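Local atomic coordinates of GCN5-related N-acetyltransferase (Brucella abortus, PDB entry 7N1L), a protein that probably transfers acyl groups, most likely acetyl, as a member of the GCN5-related N-acetyltransferase (GNAT) family. Residues V86-F91 / H108-H113. Numbering follows the deposited sequence.
Sequences VGFVIF and HIYVHH
Phe88 and Tyr110 form a hydrogen-bonded antiparallel pair, Phe88 N giving to Tyr110 O at 2.9 Å and Tyr110 N to Phe88 O at 3.1 Å. They lie in the hairpin of strands 84-96 and 101-111, within the mixed sheet of the GNAT fold. Ile90 N reaches His108 O at 3.0 Å, close to straight at 168°. At the other end His112 N bonds Val86 O over 2.8 Å, standing 38° out of the carbonyl plane, just where strand 101-111 gives way to a loop. On the other edge of 86-91, the backbones of Val86 and Gly87 both hydrogen-bond to Ala79 of strand 74-81, forming a classic beta bulge. In the non-hydrogen-bonded pair Gly87-Val111 the backbones close to 4.2 Å between CA atoms, and Gly87 CA makes a CH...O contact with Tyr110 O. Val89 and Ile109 point to the sheet face covered by helix 120-129, Val89 meeting Leu124 and Ile109 meeting Ile125. Helix 38-52 covers Phe88 on the reverse face, where Phe41 packs edge-to-face with its ring; the ND1 of His108 bonds the hydroxyl of Tyr48, while Pro97 of the second subunit packs on Ile90 and His108. With chi1 at 70°, Phe88 CG is staggered between its own backbone N and carbonyl carbon, and the ring leans across the strand gap until CE2 lies 3.6 Å from Tyr110 CB.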
ATOM      1  N   VAL A  86       9.247  11.883 -19.509  1.00 35.08           N
ATOM      2  CA  VAL A  86       7.879  12.307 -19.839  1.00 35.07           C
ATOM      3  C   VAL A  86       6.781  11.473 -19.179  1.00 33.52           C
ATOM      4  O   VAL A  86       5.607  11.636 -19.531  1.00 34.61           O
ATOM      5  CB  VAL A  86       7.654  12.337 -21.362  1.00 33.57           C
ATOM      6  CG1 VAL A  86       8.614  13.307 -22.027  1.00 32.99           C
ATOM      7  CG2 VAL A  86       7.758  10.945 -21.955  1.00 33.08           C
ATOM      8  N   GLY A  87       7.145  10.539 -18.287  1.00 33.55           N
ATOM      9  CA  GLY A  87       6.177   9.744 -17.534  1.00 30.12           C
ATOM     10  C   GLY A  87       6.806   9.074 -16.321  1.00 30.18           C
ATOM     11  O   GLY A  87       8.031   9.023 -16.194  1.00 29.47           O
ATOM     12  N   PHE A  88       5.962   8.626 -15.382  1.00 29.27           N
ATOM     13  CA  PHE A  88       6.468   7.833 -14.262  1.00 28.58           C
ATOM     14  C   PHE A  88       5.357   6.974 -13.676  1.00 30.27           C
ATOM     15  O   PHE A  88       4.168   7.234 -13.885  1.00 28.67           O
ATOM     16  CB  PHE A  88       7.101   8.690 -13.156  1.00 26.65           C
ATOM     17  CG  PHE A  88       6.124   9.523 -12.365  1.00 27.11           C
ATOM     18  CD1 PHE A  88       5.455   8.993 -11.258  1.00 27.96           C
ATOM     19  CD2 PHE A  88       5.914  10.855 -12.681  1.00 26.68           C
ATOM     20  CE1 PHE A  88       4.592   9.772 -10.509  1.00 24.15           C
ATOM     21  CE2 PHE A  88       5.055  11.637 -11.936  1.00 28.22           C
ATOM     22  CZ  PHE A  88       4.394  11.090 -10.840  1.00 27.02           C
ATOM     23  N   VAL A  89       5.766   5.931 -12.950  1.00 28.76           N
ATOM     24  CA  VAL A  89       4.852   5.182 -12.094  1.00 28.65           C
ATOM     25  C   VAL A  89       5.593   4.872 -10.802  1.00 28.89           C
ATOM     26  O   VAL A  89       6.750   4.433 -10.836  1.00 30.12           O
ATOM     27  CB  VAL A  89       4.300   3.897 -12.759  1.00 25.35           C
ATOM     28  CG1 VAL A  89       5.397   2.936 -13.143  1.00 27.39           C
ATOM     29  CG2 VAL A  89       3.312   3.212 -11.830  1.00 28.18           C
ATOM     30  N   ILE A  90       4.936   5.140  -9.670  1.00 27.80           N
ATOM     31  CA  ILE A  90       5.457   4.879  -8.329  1.00 27.89           C
ATOM     32  C   ILE A  90       4.820   3.601  -7.805  1.00 29.37           C
ATOM     33  O   ILE A  90       3.589   3.461  -7.832  1.00 26.12           O
ATOM     34  CB  ILE A  90       5.159   6.057  -7.384  1.00 29.02           C
ATOM     35  CG1 ILE A  90       5.833   7.340  -7.887  1.00 27.96           C
ATOM     36  CG2 ILE A  90       5.621   5.740  -5.952  1.00 26.82           C
ATOM     37  CD1 ILE A  90       5.343   8.612  -7.169  1.00 24.70           C
ATOM     38  N   PHE A  91       5.643   2.668  -7.317  1.00 29.69           N
ATOM     39  CA  PHE A  91       5.130   1.380  -6.868  1.00 25.82           C
ATOM     40  C   PHE A  91       5.850   0.903  -5.623  1.00 28.35           C
ATOM     41  O   PHE A  91       7.002   1.264  -5.370  1.00 28.01           O
ATOM     42  CB  PHE A  91       5.263   0.311  -7.950  1.00 27.32           C
ATOM     43  CG  PHE A  91       6.673  -0.054  -8.300  1.00 26.98           C
ATOM     44  CD1 PHE A  91       7.406   0.728  -9.193  1.00 29.80           C
ATOM     45  CD2 PHE A  91       7.249  -1.218  -7.815  1.00 28.84           C
ATOM     46  CE1 PHE A  91       8.708   0.367  -9.557  1.00 27.16           C
ATOM     47  CE2 PHE A  91       8.546  -1.578  -8.169  1.00 24.09           C
ATOM     48  CZ  PHE A  91       9.269  -0.785  -9.039  1.00 27.46           C
ATOM     49  N   HIS A 108       0.195   5.773  -7.990  1.00 27.01           N
ATOM     50  CA  HIS A 108       0.432   7.004  -8.727  1.00 28.18           C
ATOM     51  C   HIS A 108       1.047   6.698 -10.078  1.00 28.65           C
ATOM     52  O   HIS A 108       2.112   6.076 -10.162  1.00 27.22           O
ATOM     53  CB  HIS A 108       1.362   7.935  -7.939  1.00 30.04           C
ATOM     54  CG  HIS A 108       0.946   8.152  -6.518  1.00 28.76           C
ATOM     55  ND1 HIS A 108      -0.111   8.968  -6.168  1.00 30.06           N
ATOM     56  CD2 HIS A 108       1.432   7.644  -5.360  1.00 29.03           C
ATOM     57  CE1 HIS A 108      -0.241   8.970  -4.853  1.00 29.86           C
ATOM     58  NE2 HIS A 108       0.675   8.169  -4.341  1.00 28.87           N
ATOM     59  N   ILE A 109       0.407   7.209 -11.123  1.00 29.20           N
ATOM     60  CA  ILE A 109       0.914   7.125 -12.481  1.00 26.82           C
ATOM     61  C   ILE A 109       0.660   8.475 -13.118  1.00 30.46           C
ATOM     62  O   ILE A 109      -0.294   9.170 -12.757  1.00 29.54           O
ATOM     63  CB  ILE A 109       0.255   5.979 -13.271  1.00 28.23           C
ATOM     64  CG1 ILE A 109       1.023   5.715 -14.567  1.00 27.91           C
ATOM     65  CG2 ILE A 109      -1.267   6.230 -13.470  1.00 23.84           C
ATOM     66  CD1 ILE A 109       0.797   4.327 -15.117  1.00 26.14           C
ATOM     67  N   TYR A 110       1.575   8.889 -14.003  1.00 30.22           N
ATOM     68  CA  TYR A 110       1.453  10.197 -14.632  1.00 29.01           C
ATOM     69  C   TYR A 110       2.256  10.234 -15.925  1.00 32.60           C
ATOM     70  O   TYR A 110       3.424   9.829 -15.951  1.00 32.02           O
ATOM     71  CB  TYR A 110       1.935  11.304 -13.699  1.00 28.35           C
ATOM     72  CG  TYR A 110       1.763  12.680 -14.282  1.00 30.78           C
ATOM     73  CD1 TYR A 110       0.517  13.239 -14.371  1.00 34.28           C
ATOM     74  CD2 TYR A 110       2.846  13.422 -14.740  1.00 32.29           C
ATOM     75  CE1 TYR A 110       0.329  14.487 -14.909  1.00 35.38           C
ATOM     76  CE2 TYR A 110       2.676  14.690 -15.260  1.00 32.24           C
ATOM     77  CZ  TYR A 110       1.405  15.213 -15.338  1.00 35.44           C
ATOM     78  OH  TYR A 110       1.162  16.456 -15.868  1.00 40.38           O
ATOM     79  N   VAL A 111       1.642  10.784 -16.971  1.00 32.24           N
ATOM     80  CA  VAL A 111       2.294  11.032 -18.253  1.00 31.97           C
ATOM     81  C   VAL A 111       2.168  12.518 -18.561  1.00 33.07           C
ATOM     82  O   VAL A 111       1.068  13.082 -18.481  1.00 34.00           O
ATOM     83  CB  VAL A 111       1.679  10.194 -19.389  1.00 33.37           C
ATOM     84  CG1 VAL A 111       2.288  10.596 -20.755  1.00 33.25           C
ATOM     85  CG2 VAL A 111       1.861   8.700 -19.122  1.00 31.14           C
ATOM     86  N   HIS A 112       3.289  13.134 -18.934  1.00 34.33           N
ATOM     87  CA  HIS A 112       3.306  14.537 -19.332  1.00 35.62           C
ATOM     88  C   HIS A 112       2.237  14.778 -20.382  1.00 35.20           C
ATOM     89  O   HIS A 112       2.025  13.948 -21.261  1.00 35.32           O
ATOM     90  CB  HIS A 112       4.688  14.864 -19.883  1.00 35.70           C
ATOM     91  CG  HIS A 112       4.880  16.284 -20.285  1.00 38.45           C
ATOM     92  ND1 HIS A 112       4.292  16.830 -21.405  1.00 39.89           N
ATOM     93  CD2 HIS A 112       5.660  17.255 -19.758  1.00 42.86           C
ATOM     94  CE1 HIS A 112       4.667  18.090 -21.527  1.00 40.04           C
ATOM     95  NE2 HIS A 112       5.510  18.369 -20.550  1.00 44.35           N
ATOM     96  N   HIS A 113       1.552  15.916 -20.279  1.00 35.41           N
ATOM     97  CA  HIS A 113       0.381  16.175 -21.113  1.00 36.59           C
ATOM     98  C   HIS A 113       0.712  16.319 -22.598  1.00 38.45           C
ATOM     99  O   HIS A 113      -0.196  16.198 -23.432  1.00 43.50           O
ATOM    100  CB  HIS A 113      -0.366  17.416 -20.613  1.00 39.92           C
ATOM    101  CG  HIS A 113       0.484  18.644 -20.523  1.00 42.61           C
ATOM    102  ND1 HIS A 113       1.516  18.770 -19.615  1.00 39.50           N
ATOM    103  CD2 HIS A 113       0.454  19.804 -21.225  1.00 44.70           C
ATOM    104  CE1 HIS A 113       2.089  19.953 -19.763  1.00 43.12           C
ATOM    105  NE2 HIS A 113       1.462  20.601 -20.732  1.00 48.33           N
TER